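Local coordinates for protein glutaminase 1 (Escherichia coli, PDB 1U60) that catalyses the hydrolysis of L-glutamine to L-glutamate and ammonium, and belongs to the serine-dependent beta-lactamase-like glutaminase family, at residues A[24-29]-A[280-285]; A[78-83]-A[124-129]; A[258-263]-A[286-291]. All blocks are in the same frame, centred on the assembly; numbering follows the deposited sequence.

Interaction 1 (A[24-29]-A[280-285]); sequences GQNADY and SPPLDE
Leu283 gives up more surface to this contact than any other residue, and it works through both its backbone and its side chain. Its backbone pairs with that of Gln25 as a single antiparallel bridge of the hydrogen-bonded kind, lying between two loops and not between regular strands. The two bonds differ in how they meet their acceptors. Gln25 N reaches Leu283 O at 3.0 Å in the plane of the carbonyl, on a lone pair. Leu283 N to Gln25 O, at 2.9 Å, is the straighter (N-H...O 170°), yet it comes in from well above the carbonyl plane. The Leu283 side chain, its CG anti to the carbonyl carbon, runs alongside the same Gln25 O and ends with CD1 3.9 Å from Ala27 CB.

Asn26, next in buried surface, starts with its CB pointing away from 280-285, but chi1 of -69° swings the amide back so that it lies beside the Pro281 ring, the two pointing the same way. Its OD1 sits 3.4 Å from Pro281 CB and also skirts the Pro282 ring. The amide is held from elsewhere: ND2 bonds to Val36 O and Leu33 O. One residue on, where the chains part, a water bridges them, accepting from Ala27 N and donating to Pro281 O.

At the other end Gly24 CA rests 3.1 Å from Leu283 O, and a CB there would collide with that oxygen. Leu283 also packs on Val262, a predicted substrate-binding residue, so this pairing lies next to the probable glutamine pocket. The pairing thus joins the loop between helices 4-18 and 31-34 to the connection that leads from strand 274-279 of the antiparallel sheet into helix 290-303.

Interaction 2 (A[78-83]-A[124-129]); sequences EDVGPQ and TSLINA
Asp79 and Asn128 face each other flat on: carboxylate and amide planes are only 7° apart and stacked, and the two side chains slide past one another in opposite directions. Both have CG anti to the carbonyl carbon, and the amide oxygen lies over the acid, with Asn128 OD1 3.7 Å from Asp79 CG. The polar grip comes from the backbone. Asn128 N donates to Asp79 OD2 at 2.9 Å (N-H...O 162°), meeting the oxygen from above the carboxylate plane. That same OD2 forms a salt bridge with Arg138 of helix 132-147, whose NH1 also bonds to Asn128 O, so the arginine ties together the acid and the backbone it holds. The positive charge should keep Asp79 ionised.

This is the joint between two helix ends in the helical part of the glutaminase fold. Helix 68-80 stops at Gly81, whose positive phi turns the chain out of the helix and which is also the N-cap of helix 82-88; on the other side helix 117-126 has just given way to loop.

Beside the polar pair, Val80 and Leu126 cross obliquely, touching branch to branch with Val80 CG2 to Leu126 CD2 at 3.9 Å. With CG anti to the backbone N (chi1 -171°), Leu126 brings CD2 over to Val80. Ile127 lays CG2 and CD1 against Asp79 OD2 and packs on Leu75 and Ala76 of helix 68-80. A water links Asp79 and Asn128 a second way, donating to Asp79 O and accepting from Asn128 ND2, both at 3.2 Å.

Interaction 3 (A[258-263]-A[286-291]); sequences GKSGVG and DGNSVR
Strand 258-260 is an outermost strand of the five-stranded antiparallel sheet in this beta-lactamase-clan fold, and the contact ties its end to the turn that leads into helix 290-303. Lys259, Ser260 and Gly261, at the strand's end and just beyond it, form a Lys-Ser-Gly sequence like the KSG/KTG motif of the serine beta-lactamases. Predicted substrate-binding residues lie close by: Val262 in the segment, Tyr244 and Ser66 near it.

One direct hydrogen bond spans the gap. Ser260 points its CB toward the turn and donates from OG to Asn288 OD1 at 2.7 Å, the hydroxyl lying 27° out of the plane of the amide carbonyl. The other end of that amide is held too, since Asn288 ND2 bonds to Leu243 O, and this fixes which way the group is turned.

Two waters carry the rest of the polar traffic. The first donates to both Ser260 OG and Gly287 O, so the hydroxyl donates a hydrogen bond to the asparagine and accepts one from the water. The second accepts from Ser289 N and donates to Gly261 O at 2.8 Å. Van der Waals contact is slight: Val262 CG1 stands 4.3 Å from Gly287 O. Gly287 has a positive phi (86°), where a side chain would crowd the carbonyl oxygen of Asp286.

Further bonds, one internal and the others to neighbouring residues, set the parts in place. Ser289 is the N-cap of helix 290-303, its OG taking the bond from Gly292 N. Lys259 NZ, which also bonds to Gly242 O and Tyr244 OH, curls back to Ser260 O at 2.7 Å, in the plane of that carbonyl.

Overall arrangement
Interactions 1 and 3 are neighbours, with centres about 8 Å apart, and share the connection from strand 274-279 to helix 290-303: residues 280-285 bond to 24-29, while 286-291 reach the edge strand. They touch directly, Ser280 bonding to Ser289 and Arg291, and Leu283 packing on Val262. Interaction 3 is buried and relies on one hydroxyl-amide bond and waters; interaction 1, partly buried, pairs backbones and adds proline and leucine packing. Interaction 2 lies on the opposite side of the chain's centre, its centre about 32 Å from that of interaction 1. It is a surface contact between helix ends, and the only one of the three built on a charged side chain.

Interaction 1 (A[24-29]-A[280-285])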
ATOM      1  N   GLY A  24      -7.020  -8.176  23.506  1.00 17.50           N
ATOM      2  CA  GLY A  24      -5.924  -8.953  22.941  1.00 17.76           C
ATOM      3  C   GLY A  24      -5.257  -9.902  23.926  1.00 16.36           C
ATOM      4  O   GLY A  24      -5.648  -9.990  25.078  1.00 16.63           O
ATOM      5  N   GLN A  25      -4.288 -10.660  23.438  1.00 16.11           N
ATOM      6  CA  GLN A  25      -3.566 -11.643  24.213  1.00 16.91           C
ATOM      7  C   GLN A  25      -2.090 -11.673  23.827  1.00 15.31           C
ATOM      8  O   GLN A  25      -1.747 -11.546  22.648  1.00 13.90           O
ATOM      9  CB  GLN A  25      -4.105 -13.057  23.927  1.00 18.26           C
ATOM     10  CG  GLN A  25      -5.572 -13.238  24.183  1.00 24.13           C
ATOM     11  CD  GLN A  25      -5.943 -14.677  24.016  1.00 29.92           C
ATOM     12  OE1 GLN A  25      -6.588 -15.030  23.043  1.00 37.35           O
ATOM     13  NE2 GLN A  25      -5.474 -15.528  24.923  1.00 33.85           N
ATOM     14  N   ASN A  26      -1.201 -11.905  24.784  1.00 13.79           N
ATOM     15  CA  ASN A  26       0.187 -12.130  24.431  1.00 12.85           C
ATOM     16  C   ASN A  26       0.325 -13.307  23.492  1.00 12.95           C
ATOM     17  O   ASN A  26      -0.392 -14.317  23.617  1.00 12.35           O
ATOM     18  CB  ASN A  26       1.073 -12.501  25.619  1.00 13.07           C
ATOM     19  CG  ASN A  26       1.299 -11.374  26.598  1.00 11.75           C
ATOM     20  OD1 ASN A  26       0.493 -10.432  26.731  1.00 12.99           O
ATOM     21  ND2 ASN A  26       2.381 -11.498  27.354  1.00 10.36           N
ATOM     22  N   ALA A  27       1.250 -13.190  22.544  1.00 13.23           N
ATOM     23  CA  ALA A  27       1.798 -14.357  21.881  1.00 12.98           C
ATOM     24  C   ALA A  27       2.230 -15.346  22.964  1.00 14.47           C
ATOM     25  O   ALA A  27       2.759 -14.915  23.993  1.00 13.58           O
ATOM     26  CB  ALA A  27       2.987 -13.982  21.002  1.00 12.88           C
ATOM     27  N   ASP A  28       1.907 -16.630  22.770  1.00 15.87           N
ATOM     28  CA  ASP A  28       2.205 -17.633  23.788  1.00 17.07           C
ATOM     29  C   ASP A  28       2.729 -18.975  23.254  1.00 17.65           C
ATOM     30  O   ASP A  28       2.741 -19.984  23.967  1.00 17.99           O
ATOM     31  CB  ASP A  28       0.994 -17.795  24.712  1.00 17.57           C
ATOM     32  CG  ASP A  28      -0.200 -18.437  24.015  1.00 19.49           C
ATOM     33  OD1 ASP A  28      -0.099 -18.784  22.825  1.00 18.39           O
ATOM     34  OD2 ASP A  28      -1.277 -18.654  24.610  1.00 24.48           O
ATOM     35  N   TYR A  29       3.241 -18.983  22.039  1.00 16.83           N
ATOM     36  CA  TYR A  29       3.730 -20.220  21.462  1.00 16.52           C
ATOM     37  C   TYR A  29       5.084 -20.625  22.031  1.00 16.73           C
ATOM     38  O   TYR A  29       5.478 -21.767  21.864  1.00 15.99           O
ATOM     39  CB  TYR A  29       3.750 -20.167  19.940  1.00 16.53           C
ATOM     40  CG  TYR A  29       4.656 -19.098  19.403  1.00 15.81           C
ATOM     41  CD1 TYR A  29       4.189 -17.812  19.158  1.00 15.55           C
ATOM     42  CD2 TYR A  29       5.965 -19.377  19.150  1.00 15.31           C
ATOM     43  CE1 TYR A  29       5.040 -16.837  18.666  1.00 14.47           C
ATOM     44  CE2 TYR A  29       6.817 -18.404  18.667  1.00 16.84           C
ATOM     45  CZ  TYR A  29       6.352 -17.154  18.449  1.00 14.50           C
ATOM     46  OH  TYR A  29       7.229 -16.212  17.956  1.00 14.83           O
ATOM     47  N   SER A 280       3.272  -2.868  23.354  1.00  9.00           N
ATOM     48  CA  SER A 280       2.600  -3.544  24.437  1.00  9.23           C
ATOM     49  C   SER A 280       2.333  -5.011  24.066  1.00  9.23           C
ATOM     50  O   SER A 280       1.886  -5.276  22.916  1.00  9.61           O
ATOM     51  CB  SER A 280       1.290  -2.861  24.792  1.00  9.73           C
ATOM     52  OG  SER A 280       0.847  -3.362  26.083  1.00 17.72           O
ATOM     53  N   PRO A 281       2.597  -5.965  24.967  1.00  8.92           N
ATOM     54  CA  PRO A 281       2.504  -7.378  24.590  1.00  9.28           C
ATOM     55  C   PRO A 281       1.166  -7.899  24.047  1.00  9.72           C
ATOM     56  O   PRO A 281       1.247  -8.761  23.196  1.00 10.40           O
ATOM     57  CB  PRO A 281       2.898  -8.110  25.892  1.00  9.45           C
ATOM     58  CG  PRO A 281       3.808  -7.094  26.645  1.00  9.33           C
ATOM     59  CD  PRO A 281       3.177  -5.800  26.332  1.00  9.24           C
ATOM     60  N   PRO A 282      -0.005  -7.478  24.534  1.00 10.33           N
ATOM     61  CA  PRO A 282      -1.253  -8.070  24.015  1.00 10.73           C
ATOM     62  C   PRO A 282      -1.504  -7.755  22.542  1.00  9.67           C
ATOM     63  O   PRO A 282      -1.519  -6.589  22.186  1.00 10.72           O
ATOM     64  CB  PRO A 282      -2.315  -7.495  24.939  1.00 11.24           C
ATOM     65  CG  PRO A 282      -1.571  -7.207  26.221  1.00 10.52           C
ATOM     66  CD  PRO A 282      -0.272  -6.594  25.678  1.00 10.58           C
ATOM     67  N   LEU A 283      -1.721  -8.804  21.743  1.00  8.66           N
ATOM     68  CA  LEU A 283      -1.910  -8.718  20.310  1.00  9.90           C
ATOM     69  C   LEU A 283      -3.369  -8.954  19.917  1.00 10.40           C
ATOM     70  O   LEU A 283      -4.074  -9.721  20.564  1.00 11.69           O
ATOM     71  CB  LEU A 283      -1.072  -9.743  19.580  1.00 10.26           C
ATOM     72  CG  LEU A 283       0.373  -9.869  19.999  1.00  9.15           C
ATOM     73  CD1 LEU A 283       1.097 -11.029  19.345  1.00 11.03           C
ATOM     74  CD2 LEU A 283       1.165  -8.528  19.848  1.00  9.74           C
ATOM     75  N   ASP A 284      -3.781  -8.334  18.825  1.00 11.55           N
ATOM     76  CA  ASP A 284      -5.101  -8.632  18.248  1.00 12.99           C
ATOM     77  C   ASP A 284      -5.034  -9.903  17.419  1.00 13.75           C
ATOM     78  O   ASP A 284      -4.014 -10.575  17.368  1.00 13.15           O
ATOM     79  CB  ASP A 284      -5.686  -7.431  17.512  1.00 13.55           C
ATOM     80  CG  ASP A 284      -4.904  -7.010  16.253  1.00 13.12           C
ATOM     81  OD1 ASP A 284      -4.151  -7.809  15.674  1.00 11.69           O
ATOM     82  OD2 ASP A 284      -5.002  -5.868  15.787  1.00 13.61           O
ATOM     83  N   GLU A 285      -6.131 -10.256  16.760  1.00 16.78           N
ATOM     84  CA  GLU A 285      -6.205 -11.497  15.996  1.00 18.27           C
ATOM     85  C   GLU A 285      -5.268 -11.544  14.800  1.00 17.17           C
ATOM     86  O   GLU A 285      -4.980 -12.622  14.262  1.00 17.57           O
ATOM     87  CB  GLU A 285      -7.649 -11.671  15.494  1.00 20.24           C
ATOM     88  CG  GLU A 285      -8.657 -11.944  16.583  1.00 26.35           C
ATOM     89  CD  GLU A 285      -9.849 -12.699  16.028  1.00 33.34           C
ATOM     90  OE1 GLU A 285     -10.374 -12.216  14.990  1.00 37.48           O
ATOM     91  OE2 GLU A 285     -10.219 -13.772  16.594  1.00 39.48           O
TER
HETATM   92  O   HOH W   1       3.021 -10.698  22.549  1.00 13.75           O

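Interaction 2 (A[78-83]-A[124-129])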
ATOM      1  N   GLU A  78      20.955  -3.193   0.034  1.00  9.21           N
ATOM      2  CA  GLU A  78      22.310  -2.680  -0.034  1.00 10.76           C
ATOM      3  C   GLU A  78      23.199  -3.681  -0.762  1.00  9.80           C
ATOM      4  O   GLU A  78      24.054  -3.276  -1.577  1.00 10.49           O
ATOM      5  CB  GLU A  78      22.901  -2.423   1.362  1.00 10.70           C
ATOM      6  CG  GLU A  78      22.195  -1.341   2.169  1.00 13.06           C
ATOM      7  CD  GLU A  78      22.345   0.034   1.535  1.00 15.44           C
ATOM      8  OE1 GLU A  78      23.476   0.366   1.088  1.00 18.27           O
ATOM      9  OE2 GLU A  78      21.346   0.767   1.427  1.00 13.93           O
ATOM     10  N   ASP A  79      22.976  -4.971  -0.516  1.00 10.90           N
ATOM     11  CA  ASP A  79      23.779  -6.047  -1.126  1.00 10.51           C
ATOM     12  C   ASP A  79      23.530  -6.283  -2.608  1.00 11.73           C
ATOM     13  O   ASP A  79      24.483  -6.378  -3.380  1.00 13.05           O
ATOM     14  CB  ASP A  79      23.557  -7.369  -0.427  1.00 12.43           C
ATOM     15  CG  ASP A  79      24.308  -7.497   0.880  1.00 11.05           C
ATOM     16  OD1 ASP A  79      25.043  -6.563   1.316  1.00 12.79           O
ATOM     17  OD2 ASP A  79      24.136  -8.513   1.585  1.00 12.53           O
ATOM     18  N   VAL A  80      22.256  -6.382  -3.036  1.00 11.50           N
ATOM     19  CA  VAL A  80      21.939  -6.820  -4.397  1.00 11.52           C
ATOM     20  C   VAL A  80      21.107  -5.811  -5.214  1.00 11.38           C
ATOM     21  O   VAL A  80      21.000  -5.947  -6.418  1.00 11.08           O
ATOM     22  CB  VAL A  80      21.266  -8.222  -4.412  1.00 11.13           C
ATOM     23  CG1 VAL A  80      22.144  -9.263  -3.711  1.00 12.29           C
ATOM     24  CG2 VAL A  80      19.824  -8.201  -3.798  1.00 10.91           C
ATOM     25  N   GLY A  81      20.567  -4.787  -4.552  1.00 11.26           N
ATOM     26  CA  GLY A  81      19.867  -3.675  -5.181  1.00 10.52           C
ATOM     27  C   GLY A  81      18.383  -3.955  -5.360  1.00 10.38           C
ATOM     28  O   GLY A  81      17.959  -5.107  -5.207  1.00  9.65           O
ATOM     29  N   PRO A  82      17.601  -2.936  -5.685  1.00 11.04           N
ATOM     30  CA  PRO A  82      16.145  -3.099  -5.727  1.00 10.89           C
ATOM     31  C   PRO A  82      15.606  -3.985  -6.813  1.00 10.88           C
ATOM     32  O   PRO A  82      14.582  -4.667  -6.590  1.00  9.80           O
ATOM     33  CB  PRO A  82      15.614  -1.656  -5.879  1.00 11.14           C
ATOM     34  CG  PRO A  82      16.813  -0.895  -6.444  1.00 12.35           C
ATOM     35  CD  PRO A  82      17.981  -1.513  -5.839  1.00 10.90           C
ATOM     36  N   GLN A  83      16.249  -3.999  -7.987  1.00 11.18           N
ATOM     37  CA  GLN A  83      15.742  -4.869  -9.048  1.00 11.50           C
ATOM     38  C   GLN A  83      15.823  -6.337  -8.644  1.00 10.59           C
ATOM     39  O   GLN A  83      14.876  -7.092  -8.823  1.00 10.11           O
ATOM     40  CB  GLN A  83      16.451  -4.635 -10.414  1.00 12.69           C
ATOM     41  CG  GLN A  83      15.767  -5.424 -11.529  1.00 15.98           C
ATOM     42  CD  GLN A  83      14.353  -4.927 -11.788  1.00 19.57           C
ATOM     43  OE1 GLN A  83      14.157  -3.755 -12.076  1.00 22.47           O
ATOM     44  NE2 GLN A  83      13.372  -5.799 -11.631  1.00 23.28           N
ATOM     45  N   THR A 124      16.444 -13.296   3.857  1.00  7.89           N
ATOM     46  CA  THR A 124      17.565 -13.725   4.678  1.00  8.59           C
ATOM     47  C   THR A 124      18.555 -14.574   3.865  1.00  8.47           C
ATOM     48  O   THR A 124      19.759 -14.402   4.018  1.00  9.21           O
ATOM     49  CB  THR A 124      17.033 -14.499   5.888  1.00  9.34           C
ATOM     50  OG1 THR A 124      16.293 -13.629   6.748  1.00  8.30           O
ATOM     51  CG2 THR A 124      18.156 -15.043   6.773  1.00  8.60           C
ATOM     52  N   SER A 125      18.063 -15.428   2.976  1.00  8.75           N
ATOM     53  CA  SER A 125      18.912 -16.290   2.156  1.00  9.72           C
ATOM     54  C   SER A 125      19.635 -15.551   1.023  1.00 10.55           C
ATOM     55  O   SER A 125      20.618 -16.089   0.473  1.00 11.91           O
ATOM     56  CB  SER A 125      18.077 -17.431   1.513  1.00  8.71           C
ATOM     57  OG  SER A 125      17.369 -17.006   0.339  1.00  8.66           O
ATOM     58  N   LEU A 126      19.121 -14.379   0.670  1.00 10.49           N
ATOM     59  CA  LEU A 126      19.624 -13.504  -0.413  1.00 10.65           C
ATOM     60  C   LEU A 126      20.815 -12.642  -0.012  1.00 11.58           C
ATOM     61  O   LEU A 126      21.561 -12.209  -0.892  1.00 12.27           O
ATOM     62  CB  LEU A 126      18.485 -12.599  -0.923  1.00 12.31           C
ATOM     63  CG  LEU A 126      18.669 -11.743  -2.179  1.00 11.39           C
ATOM     64  CD1 LEU A 126      19.201 -12.540  -3.354  1.00 13.64           C
ATOM     65  CD2 LEU A 126      17.371 -11.027  -2.539  1.00 14.45           C
ATOM     66  N   ILE A 127      20.998 -12.398   1.292  1.00 11.00           N
ATOM     67  CA  ILE A 127      22.114 -11.620   1.869  1.00 13.88           C
ATOM     68  C   ILE A 127      23.461 -12.193   1.392  1.00 13.18           C
ATOM     69  O   ILE A 127      23.598 -13.402   1.305  1.00 13.48           O
ATOM     70  CB  ILE A 127      21.939 -11.719   3.494  1.00 14.28           C
ATOM     71  CG1 ILE A 127      20.701 -10.961   3.881  1.00 18.15           C
ATOM     72  CG2 ILE A 127      23.126 -11.278   4.360  1.00 17.88           C
ATOM     73  CD1 ILE A 127      20.537  -9.780   3.182  1.00 13.72           C
ATOM     74  N   ASN A 128      24.433 -11.339   1.084  1.00 13.88           N
ATOM     75  CA  ASN A 128      25.786 -11.823   0.755  1.00 14.86           C
ATOM     76  C   ASN A 128      26.431 -12.449   2.014  1.00 14.40           C
ATOM     77  O   ASN A 128      26.427 -11.872   3.101  1.00 14.91           O
ATOM     78  CB  ASN A 128      26.689 -10.642   0.328  1.00 15.54           C
ATOM     79  CG  ASN A 128      26.372 -10.054  -1.040  1.00 19.48           C
ATOM     80  OD1 ASN A 128      26.850  -8.951  -1.342  1.00 28.39           O
ATOM     81  ND2 ASN A 128      25.689 -10.791  -1.886  1.00 20.64           N
ATOM     82  N   ALA A 129      26.981 -13.641   1.881  1.00 15.16           N
ATOM     83  CA  ALA A 129      27.609 -14.344   3.014  1.00 15.95           C
ATOM     84  C   ALA A 129      28.368 -15.554   2.514  1.00 17.02           C
ATOM     85  O   ALA A 129      27.850 -16.309   1.688  1.00 17.39           O
ATOM     86  CB  ALA A 129      26.555 -14.830   4.014  1.00 15.07           C
TER
HETATM   87  O   HOH W   2      26.085  -8.952  -4.474  1.00 42.57           O

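Interaction 3 (A[258-263]-A[286-291])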
ATOM      1  N   GLY A 258       4.361   1.145   8.088  1.00  7.75           N
ATOM      2  CA  GLY A 258       4.510   0.582   9.428  1.00  7.66           C
ATOM      3  C   GLY A 258       4.932  -0.876   9.398  1.00  9.26           C
ATOM      4  O   GLY A 258       4.992  -1.532   8.355  1.00  6.92           O
ATOM      5  N   LYS A 259       5.219  -1.376  10.595  1.00  8.71           N
ATOM      6  CA  LYS A 259       5.562  -2.783  10.788  1.00  7.65           C
ATOM      7  C   LYS A 259       5.230  -3.208  12.192  1.00  7.65           C
ATOM      8  O   LYS A 259       5.525  -2.488  13.149  1.00  9.00           O
ATOM      9  CB  LYS A 259       7.040  -3.017  10.532  1.00  7.19           C
ATOM     10  CG  LYS A 259       7.500  -4.466  10.576  1.00  6.82           C
ATOM     11  CD  LYS A 259       7.161  -5.248   9.322  1.00  7.62           C
ATOM     12  CE  LYS A 259       7.155  -6.761   9.494  1.00  7.96           C
ATOM     13  NZ  LYS A 259       5.948  -7.336  10.166  1.00  7.58           N
ATOM     14  N   SER A 260       4.687  -4.399  12.328  1.00  7.69           N
ATOM     15  CA  SER A 260       4.417  -4.982  13.617  1.00  8.42           C
ATOM     16  C   SER A 260       5.292  -6.233  13.824  1.00  8.06           C
ATOM     17  O   SER A 260       5.848  -6.828  12.832  1.00  8.88           O
ATOM     18  CB  SER A 260       2.985  -5.429  13.695  1.00  7.83           C
ATOM     19  OG  SER A 260       2.782  -6.521  12.797  1.00  8.02           O
ATOM     20  N   GLY A 261       5.395  -6.640  15.091  1.00  7.78           N
ATOM     21  CA  GLY A 261       6.011  -7.927  15.489  1.00  7.57           C
ATOM     22  C   GLY A 261       5.274  -8.542  16.669  1.00  7.06           C
ATOM     23  O   GLY A 261       4.623  -7.831  17.405  1.00  7.25           O
ATOM     24  N   VAL A 262       5.428  -9.844  16.883  1.00  8.74           N
ATOM     25  CA  VAL A 262       4.678 -10.537  17.975  1.00  9.93           C
ATOM     26  C   VAL A 262       5.219 -10.285  19.400  1.00  9.64           C
ATOM     27  O   VAL A 262       4.574 -10.657  20.380  1.00  9.42           O
ATOM     28  CB  VAL A 262       4.501 -12.084  17.709  1.00  9.70           C
ATOM     29  CG1 VAL A 262       3.714 -12.286  16.430  1.00 11.71           C
ATOM     30  CG2 VAL A 262       5.813 -12.817  17.685  1.00 11.26           C
ATOM     31  N   GLY A 263       6.372  -9.617  19.502  1.00  9.49           N
ATOM     32  CA  GLY A 263       6.828  -9.044  20.757  1.00  9.46           C
ATOM     33  C   GLY A 263       6.000  -7.903  21.239  1.00 10.05           C
ATOM     34  O   GLY A 263       6.158  -7.508  22.392  1.00  9.44           O
ATOM     35  N   ASP A 286      -4.804 -10.375  14.355  1.00 15.52           N
ATOM     36  CA  ASP A 286      -3.856 -10.271  13.266  1.00 15.21           C
ATOM     37  C   ASP A 286      -2.409 -10.235  13.711  1.00 14.83           C
ATOM     38  O   ASP A 286      -1.525 -10.054  12.901  1.00 15.06           O
ATOM     39  CB  ASP A 286      -4.183  -9.074  12.390  1.00 15.94           C
ATOM     40  CG  ASP A 286      -5.410  -9.341  11.586  1.00 18.12           C
ATOM     41  OD1 ASP A 286      -5.277 -10.070  10.550  1.00 22.04           O
ATOM     42  OD2 ASP A 286      -6.539  -8.995  11.999  1.00 21.27           O
ATOM     43  N   GLY A 287      -2.179 -10.384  15.001  1.00 13.40           N
ATOM     44  CA  GLY A 287      -0.825 -10.424  15.523  1.00 13.73           C
ATOM     45  C   GLY A 287      -0.209  -9.068  15.834  1.00 12.13           C
ATOM     46  O   GLY A 287       1.007  -8.947  16.067  1.00 11.24           O
ATOM     47  N   ASN A 288      -1.054  -8.050  15.818  1.00 12.43           N
ATOM     48  CA  ASN A 288      -0.638  -6.672  15.987  1.00 12.20           C
ATOM     49  C   ASN A 288      -1.023  -6.144  17.364  1.00 12.19           C
ATOM     50  O   ASN A 288      -2.186  -6.251  17.784  1.00 11.59           O
ATOM     51  CB  ASN A 288      -1.281  -5.813  14.901  1.00 12.98           C
ATOM     52  CG  ASN A 288      -0.939  -6.306  13.486  1.00 12.45           C
ATOM     53  OD1 ASN A 288       0.177  -6.781  13.233  1.00 11.30           O
ATOM     54  ND2 ASN A 288      -1.928  -6.238  12.570  1.00  9.76           N
ATOM     55  N   SER A 289      -0.067  -5.519  18.041  1.00 10.87           N
ATOM     56  CA  SER A 289      -0.299  -5.021  19.411  1.00 10.65           C
ATOM     57  C   SER A 289      -1.542  -4.131  19.457  1.00  9.98           C
ATOM     58  O   SER A 289      -1.635  -3.146  18.705  1.00 10.13           O
ATOM     59  CB  SER A 289       0.897  -4.173  19.892  1.00  9.91           C
ATOM     60  OG  SER A 289       0.679  -3.648  21.191  1.00 10.17           O
ATOM     61  N   VAL A 290      -2.475  -4.453  20.346  1.00 10.43           N
ATOM     62  CA  VAL A 290      -3.675  -3.626  20.492  1.00 10.02           C
ATOM     63  C   VAL A 290      -3.352  -2.195  20.888  1.00  9.94           C
ATOM     64  O   VAL A 290      -3.758  -1.237  20.197  1.00 11.53           O
ATOM     65  CB  VAL A 290      -4.734  -4.270  21.493  1.00 11.24           C
ATOM     66  CG1 VAL A 290      -5.948  -3.336  21.721  1.00 13.72           C
ATOM     67  CG2 VAL A 290      -5.129  -5.613  20.991  1.00 12.84           C
ATOM     68  N   ARG A 291      -2.627  -2.022  21.985  1.00 10.17           N
ATOM     69  CA  ARG A 291      -2.287  -0.707  22.475  1.00 10.53           C
ATOM     70  C   ARG A 291      -1.208  -0.043  21.596  1.00 10.89           C
ATOM     71  O   ARG A 291      -1.222   1.162  21.416  1.00 10.49           O
ATOM     72  CB  ARG A 291      -1.773  -0.757  23.918  1.00 11.18           C
ATOM     73  CG  ARG A 291      -2.761  -1.227  24.977  1.00 13.73           C
ATOM     74  CD  ARG A 291      -2.030  -1.521  26.302  1.00 16.57           C
ATOM     75  NE  ARG A 291      -2.889  -2.297  27.194  1.00 21.50           N
ATOM     76  CZ  ARG A 291      -2.460  -3.260  27.959  1.00 13.68           C
ATOM     77  NH1 ARG A 291      -1.170  -3.588  27.980  1.00 21.16           N
ATOM     78  NH2 ARG A 291      -3.329  -3.891  28.732  1.00 22.77           N
TER
HETATM   79  O   HOH W   3       3.142  -8.982  14.331  1.00 15.08           O
HETATM   80  O   HOH W   4       2.715  -5.805  17.471  1.00 10.60           O